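Local coordinates for protein nucleoporin nup120 (Schizosaccharomyces pombe, PDB 4GQ2) that serves as a structural constituent of the nuclear pore complex, whose nucleoporins can also act as docking partners for transiently associated nuclear transport factors, at residues L612-I624 with F696-D708. Numbering follows the deposited sequence.
Sequences LFDTLWVFYDKHI and FIFLLSLITSQQD
A knob-into-hole joint between nearly perpendicular helices seats S701 among L616, F619, Y620 and I624, an example of a small polar side chain that both packs and hydrogen-bonds. The axes of segments 612-624 and 696-703, the latter ending helix 672-703, approach to 8.7 Å at a crossing angle of -102°. With its hydroxyl anti to the backbone N (chi1 166°), S701 turns OG to L616 O, donating a 3.2 Å hydrogen bond. That carbonyl also accepts the helical bond from Y620 N, the donors arriving from opposite faces of its plane. I624 CD1 lines the hole 3.6 Å from S701 CB, while F698 CE1 meets the edge of the F619 ring, 3.8 Å from F619 CZ.

Where the second helix ends, S705 CB lies over one face of the Y620 ring, a CH-pi contact 3.8 Å from the centroid. S705 OG donates back to S701 O at 2.8 Å, helping hold the S705 hydroxyl in place. Y620 CE1 meets L702 CG at 3.8 Å; an alanine for this tyrosine would probably leave S705 CB and L702 without aromatic cover and open a gap toward I633. Near-orthogonal knob-into-hole packing is found in all-helical domains, here that of Nup120.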
loop_
_atom_site.group_PDB
_atom_site.type_symbol
_atom_site.label_atom_id
_atom_site.label_comp_id
_atom_site.label_asym_id
_atom_site.label_seq_id
_atom_site.Cartn_x
_atom_site.Cartn_y
_atom_site.Cartn_z
ATOM N N LEU A 612 12.829 -10.806 -28.602
ATOM C CA LEU A 612 11.441 -10.456 -28.360
ATOM C C LEU A 612 10.485 -11.640 -28.577
ATOM O O LEU A 612 9.642 -11.929 -27.727
ATOM C CB LEU A 612 11.051 -9.270 -29.246
ATOM C CG LEU A 612 9.803 -8.481 -28.863
ATOM C CD1 LEU A 612 9.978 -7.026 -29.260
ATOM C CD2 LEU A 612 8.555 -9.065 -29.507
ATOM N N PHE A 613 10.621 -12.330 -29.703
ATOM C CA PHE A 613 9.626 -13.330 -30.081
ATOM C C PHE A 613 9.874 -14.715 -29.499
ATOM O O PHE A 613 8.994 -15.576 -29.548
ATOM C CB PHE A 613 9.416 -13.349 -31.596
ATOM C CG PHE A 613 8.725 -12.118 -32.111
ATOM C CD1 PHE A 613 9.460 -10.996 -32.495
ATOM C CD2 PHE A 613 7.337 -12.064 -32.182
ATOM C CE1 PHE A 613 8.825 -9.853 -32.957
ATOM C CE2 PHE A 613 6.696 -10.921 -32.639
ATOM C CZ PHE A 613 7.440 -9.815 -33.025
ATOM N N ASP A 614 11.060 -14.918 -28.935
ATOM C CA ASP A 614 11.309 -16.086 -28.094
ATOM C C ASP A 614 10.574 -15.944 -26.761
ATOM O O ASP A 614 10.020 -16.919 -26.245
ATOM C CB ASP A 614 12.809 -16.282 -27.845
ATOM C CG ASP A 614 13.541 -16.857 -29.047
ATOM O OD1 ASP A 614 12.912 -17.545 -29.879
ATOM O OD2 ASP A 614 14.764 -16.622 -29.152
ATOM N N THR A 615 10.574 -14.726 -26.216
ATOM C CA THR A 615 9.923 -14.439 -24.936
ATOM C C THR A 615 8.405 -14.597 -25.023
ATOM O O THR A 615 7.795 -15.207 -24.143
ATOM C CB THR A 615 10.287 -13.040 -24.377
ATOM O OG1 THR A 615 10.142 -12.048 -25.397
ATOM C CG2 THR A 615 11.717 -13.011 -23.862
ATOM N N LEU A 616 7.806 -14.068 -26.088
ATOM C CA LEU A 616 6.376 -14.255 -26.333
ATOM C C LEU A 616 5.997 -15.731 -26.410
ATOM O O LEU A 616 4.937 -16.129 -25.921
ATOM C CB LEU A 616 5.938 -13.541 -27.615
ATOM C CG LEU A 616 5.685 -12.035 -27.552
ATOM C CD1 LEU A 616 5.591 -11.453 -28.954
ATOM C CD2 LEU A 616 4.422 -11.710 -26.767
ATOM N N TRP A 617 6.875 -16.533 -27.011
ATOM C CA TRP A 617 6.632 -17.958 -27.213
ATOM C C TRP A 617 6.753 -18.711 -25.931
ATOM O O TRP A 617 5.923 -19.584 -25.628
ATOM C CB TRP A 617 7.591 -18.524 -28.254
ATOM C CG TRP A 617 7.258 -19.932 -28.681
ATOM C CD1 TRP A 617 6.294 -20.335 -29.607
ATOM C CD2 TRP A 617 7.881 -21.177 -28.215
ATOM N NE1 TRP A 617 6.278 -21.702 -29.737
ATOM C CE2 TRP A 617 7.203 -22.270 -28.932
ATOM C CE3 TRP A 617 8.890 -21.489 -27.310
ATOM C CZ2 TRP A 617 7.541 -23.602 -28.734
ATOM C CZ3 TRP A 617 9.219 -22.840 -27.118
ATOM C CH2 TRP A 617 8.562 -23.868 -27.816
ATOM N N VAL A 618 7.789 -18.391 -25.157
ATOM C CA VAL A 618 7.951 -19.015 -23.847
ATOM C C VAL A 618 6.745 -18.638 -22.987
ATOM O O VAL A 618 6.140 -19.503 -22.353
ATOM C CB VAL A 618 9.295 -18.640 -23.172
ATOM C CG1 VAL A 618 9.288 -18.994 -21.694
ATOM C CG2 VAL A 618 10.454 -19.346 -23.866
ATOM N N PHE A 619 6.374 -17.356 -23.025
ATOM C CA PHE A 619 5.262 -16.835 -22.239
ATOM C C PHE A 619 3.966 -17.565 -22.554
ATOM O O PHE A 619 3.250 -17.987 -21.648
ATOM C CB PHE A 619 5.082 -15.330 -22.471
ATOM C CG PHE A 619 3.985 -14.720 -21.641
ATOM C CD1 PHE A 619 2.652 -14.794 -22.049
ATOM C CD2 PHE A 619 4.279 -14.090 -20.443
ATOM C CE1 PHE A 619 1.638 -14.247 -21.278
ATOM C CE2 PHE A 619 3.274 -13.541 -19.667
ATOM C CZ PHE A 619 1.950 -13.614 -20.087
ATOM N N TYR A 620 3.669 -17.695 -23.845
ATOM C CA TYR A 620 2.488 -18.419 -24.297
ATOM C C TYR A 620 2.533 -19.866 -23.808
ATOM O O TYR A 620 1.536 -20.387 -23.307
ATOM C CB TYR A 620 2.384 -18.358 -25.825
ATOM C CG TYR A 620 1.291 -19.217 -26.418
ATOM C CD1 TYR A 620 -0.033 -18.781 -26.444
ATOM C CD2 TYR A 620 1.582 -20.472 -26.956
ATOM C CE1 TYR A 620 -1.039 -19.573 -26.984
ATOM C CE2 TYR A 620 0.586 -21.267 -27.506
ATOM C CZ TYR A 620 -0.722 -20.812 -27.517
ATOM O OH TYR A 620 -1.713 -21.601 -28.059
ATOM N N ASP A 621 3.701 -20.492 -23.953
ATOM C CA ASP A 621 3.892 -21.895 -23.597
ATOM C C ASP A 621 3.668 -22.172 -22.114
ATOM O O ASP A 621 3.034 -23.164 -21.761
ATOM C CB ASP A 621 5.286 -22.376 -24.000
ATOM C CG ASP A 621 5.374 -23.889 -24.092
ATOM O OD1 ASP A 621 4.979 -24.442 -25.142
ATOM O OD2 ASP A 621 5.837 -24.524 -23.119
ATOM N N LYS A 622 4.176 -21.304 -21.245
ATOM C CA LYS A 622 4.063 -21.564 -19.814
ATOM C C LYS A 622 2.752 -21.074 -19.195
ATOM O O LYS A 622 2.208 -21.735 -18.308
ATOM C CB LYS A 622 5.287 -21.049 -19.038
ATOM C CG LYS A 622 5.655 -19.596 -19.291
ATOM C CD LYS A 622 6.967 -19.219 -18.616
ATOM C CE LYS A 622 7.274 -17.736 -18.795
ATOM N NZ LYS A 622 8.642 -17.366 -18.337
ATOM N N HIS A 623 2.233 -19.948 -19.683
ATOM C CA HIS A 623 1.101 -19.274 -19.017
ATOM C C HIS A 623 -0.220 -19.277 -19.721
ATOM O O HIS A 623 -1.268 -19.255 -19.071
ATOM C CB HIS A 623 1.476 -17.845 -18.650
ATOM C CG HIS A 623 2.607 -17.763 -17.658
ATOM N ND1 HIS A 623 2.496 -18.217 -16.390
ATOM C CD2 HIS A 623 3.901 -17.278 -17.789
ATOM C CE1 HIS A 623 3.656 -18.023 -15.745
ATOM N NE2 HIS A 623 4.519 -17.452 -16.602
ATOM N N ILE A 624 -0.203 -19.307 -21.047
ATOM C CA ILE A 624 -1.449 -19.264 -21.790
ATOM C C ILE A 624 -1.903 -20.657 -22.214
ATOM O O ILE A 624 -2.987 -21.104 -21.828
ATOM C CB ILE A 624 -1.354 -18.302 -22.990
ATOM C CG1 ILE A 624 -1.131 -16.881 -22.484
ATOM C CG2 ILE A 624 -2.610 -18.380 -23.847
ATOM C CD1 ILE A 624 -0.711 -15.914 -23.563
ATOM N N PHE A 696 -4.349 -7.729 -23.568
ATOM C CA PHE A 696 -3.735 -7.471 -24.872
ATOM C C PHE A 696 -2.423 -8.236 -25.033
ATOM O O PHE A 696 -2.204 -8.895 -26.056
ATOM C CB PHE A 696 -3.524 -5.966 -25.096
ATOM C CG PHE A 696 -4.798 -5.192 -25.308
ATOM C CD1 PHE A 696 -5.682 -5.538 -26.325
ATOM C CD2 PHE A 696 -5.106 -4.103 -24.503
ATOM C CE1 PHE A 696 -6.853 -4.822 -26.520
ATOM C CE2 PHE A 696 -6.278 -3.380 -24.693
ATOM C CZ PHE A 696 -7.151 -3.740 -25.703
ATOM N N ILE A 697 -1.565 -8.153 -24.018
ATOM C CA ILE A 697 -0.346 -8.965 -23.964
ATOM C C ILE A 697 -0.676 -10.442 -24.167
ATOM O O ILE A 697 -0.023 -11.109 -24.970
ATOM C CB ILE A 697 0.452 -8.758 -22.648
ATOM C CG1 ILE A 697 1.033 -7.341 -22.592
ATOM C CG2 ILE A 697 1.569 -9.789 -22.520
ATOM C CD1 ILE A 697 1.602 -6.940 -21.242
ATOM N N PHE A 698 -1.694 -10.947 -23.467
ATOM C CA PHE A 698 -2.084 -12.360 -23.617
ATOM C C PHE A 698 -2.473 -12.644 -25.068
ATOM O O PHE A 698 -2.108 -13.678 -25.641
ATOM C CB PHE A 698 -3.272 -12.732 -22.723
ATOM C CG PHE A 698 -3.019 -12.602 -21.247
ATOM C CD1 PHE A 698 -1.750 -12.354 -20.742
ATOM C CD2 PHE A 698 -4.073 -12.773 -20.348
ATOM C CE1 PHE A 698 -1.545 -12.230 -19.373
ATOM C CE2 PHE A 698 -3.871 -12.666 -18.982
ATOM C CZ PHE A 698 -2.604 -12.390 -18.494
ATOM N N LEU A 699 -3.223 -11.710 -25.648
ATOM C CA LEU A 699 -3.717 -11.833 -27.012
ATOM C C LEU A 699 -2.572 -11.860 -28.027
ATOM O O LEU A 699 -2.496 -12.768 -28.860
ATOM C CB LEU A 699 -4.686 -10.690 -27.309
ATOM C CG LEU A 699 -5.806 -10.906 -28.325
ATOM C CD1 LEU A 699 -6.658 -12.113 -27.968
ATOM C CD2 LEU A 699 -6.651 -9.647 -28.388
ATOM N N LEU A 700 -1.673 -10.884 -27.929
ATOM C CA LEU A 700 -0.483 -10.815 -28.782
ATOM C C LEU A 700 0.387 -12.066 -28.670
ATOM O O LEU A 700 0.859 -12.596 -29.676
ATOM C CB LEU A 700 0.326 -9.550 -28.466
ATOM C CG LEU A 700 0.114 -8.308 -29.344
ATOM C CD1 LEU A 700 -1.180 -8.334 -30.154
ATOM C CD2 LEU A 700 0.220 -7.028 -28.526
ATOM N N SER A 701 0.568 -12.545 -27.442
ATOM C CA SER A 701 1.306 -13.775 -27.177
ATOM C C SER A 701 0.667 -15.018 -27.802
ATOM O O SER A 701 1.373 -15.927 -28.241
ATOM C CB SER A 701 1.457 -13.971 -25.665
ATOM O OG SER A 701 1.873 -15.289 -25.364
ATOM N N LEU A 702 -0.661 -15.071 -27.810
ATOM C CA LEU A 702 -1.386 -16.182 -28.431
ATOM C C LEU A 702 -1.170 -16.180 -29.950
ATOM O O LEU A 702 -0.793 -17.193 -30.532
ATOM C CB LEU A 702 -2.884 -16.091 -28.106
ATOM C CG LEU A 702 -3.770 -17.303 -28.432
ATOM C CD1 LEU A 702 -4.934 -17.372 -27.466
ATOM C CD2 LEU A 702 -4.281 -17.289 -29.869
ATOM N N ILE A 703 -1.415 -15.022 -30.557
ATOM C CA ILE A 703 -1.340 -14.802 -31.993
ATOM C C ILE A 703 0.018 -15.191 -32.577
ATOM O O ILE A 703 0.080 -15.922 -33.563
ATOM C CB ILE A 703 -1.634 -13.314 -32.311
ATOM C CG1 ILE A 703 -3.104 -12.986 -32.048
ATOM C CG2 ILE A 703 -1.245 -12.956 -33.744
ATOM C CD1 ILE A 703 -3.387 -11.497 -31.984
ATOM N N THR A 704 1.097 -14.716 -31.958
ATOM C CA THR A 704 2.445 -14.903 -32.499
ATOM C C THR A 704 2.988 -16.311 -32.253
ATOM O O THR A 704 4.113 -16.619 -32.637
ATOM C CB THR A 704 3.447 -13.848 -31.974
ATOM O OG1 THR A 704 3.585 -13.970 -30.546
ATOM C CG2 THR A 704 2.986 -12.429 -32.339
ATOM N N SER A 705 2.188 -17.158 -31.617
ATOM C CA SER A 705 2.561 -18.555 -31.397
ATOM C C SER A 705 1.735 -19.492 -32.280
ATOM O O SER A 705 1.902 -20.711 -32.231
ATOM C CB SER A 705 2.371 -18.926 -29.927
ATOM O OG SER A 705 3.025 -17.994 -29.084
ATOM N N GLN A 706 0.839 -18.916 -33.079
ATOM C CA GLN A 706 -0.022 -19.698 -33.963
ATOM C C GLN A 706 0.622 -20.021 -35.301
ATOM O O GLN A 706 1.212 -19.150 -35.943
ATOM C CB GLN A 706 -1.328 -18.951 -34.205
ATOM C CG GLN A 706 -2.547 -19.602 -33.583
ATOM C CD GLN A 706 -2.298 -20.182 -32.209
ATOM O OE1 GLN A 706 -2.019 -19.465 -31.252
ATOM N NE2 GLN A 706 -2.416 -21.494 -32.104
ATOM N N GLN A 707 0.494 -21.277 -35.719
ATOM C CA GLN A 707 0.901 -21.683 -37.065
ATOM C C GLN A 707 -0.236 -21.437 -38.055
ATOM O O GLN A 707 -0.777 -22.371 -38.647
ATOM C CB GLN A 707 1.354 -23.149 -37.088
ATOM C CG GLN A 707 2.512 -23.467 -36.149
ATOM C CD GLN A 707 3.747 -22.615 -36.413
ATOM O OE1 GLN A 707 4.414 -22.764 -37.439
ATOM N NE2 GLN A 707 4.059 -21.721 -35.481
ATOM N N ASP A 708 -0.609 -20.169 -38.205
ATOM C CA ASP A 708 -1.620 -19.754 -39.169
ATOM C C ASP A 708 -1.072 -18.532 -39.860
ATOM O O ASP A 708 -0.946 -17.470 -39.244
ATOM C CB ASP A 708 -2.954 -19.436 -38.485
ATOM C CG ASP A 708 -4.023 -18.965 -39.464
ATOM O OD1 ASP A 708 -3.944 -17.818 -39.963
ATOM O OD2 ASP A 708 -4.966 -19.741 -39.718
#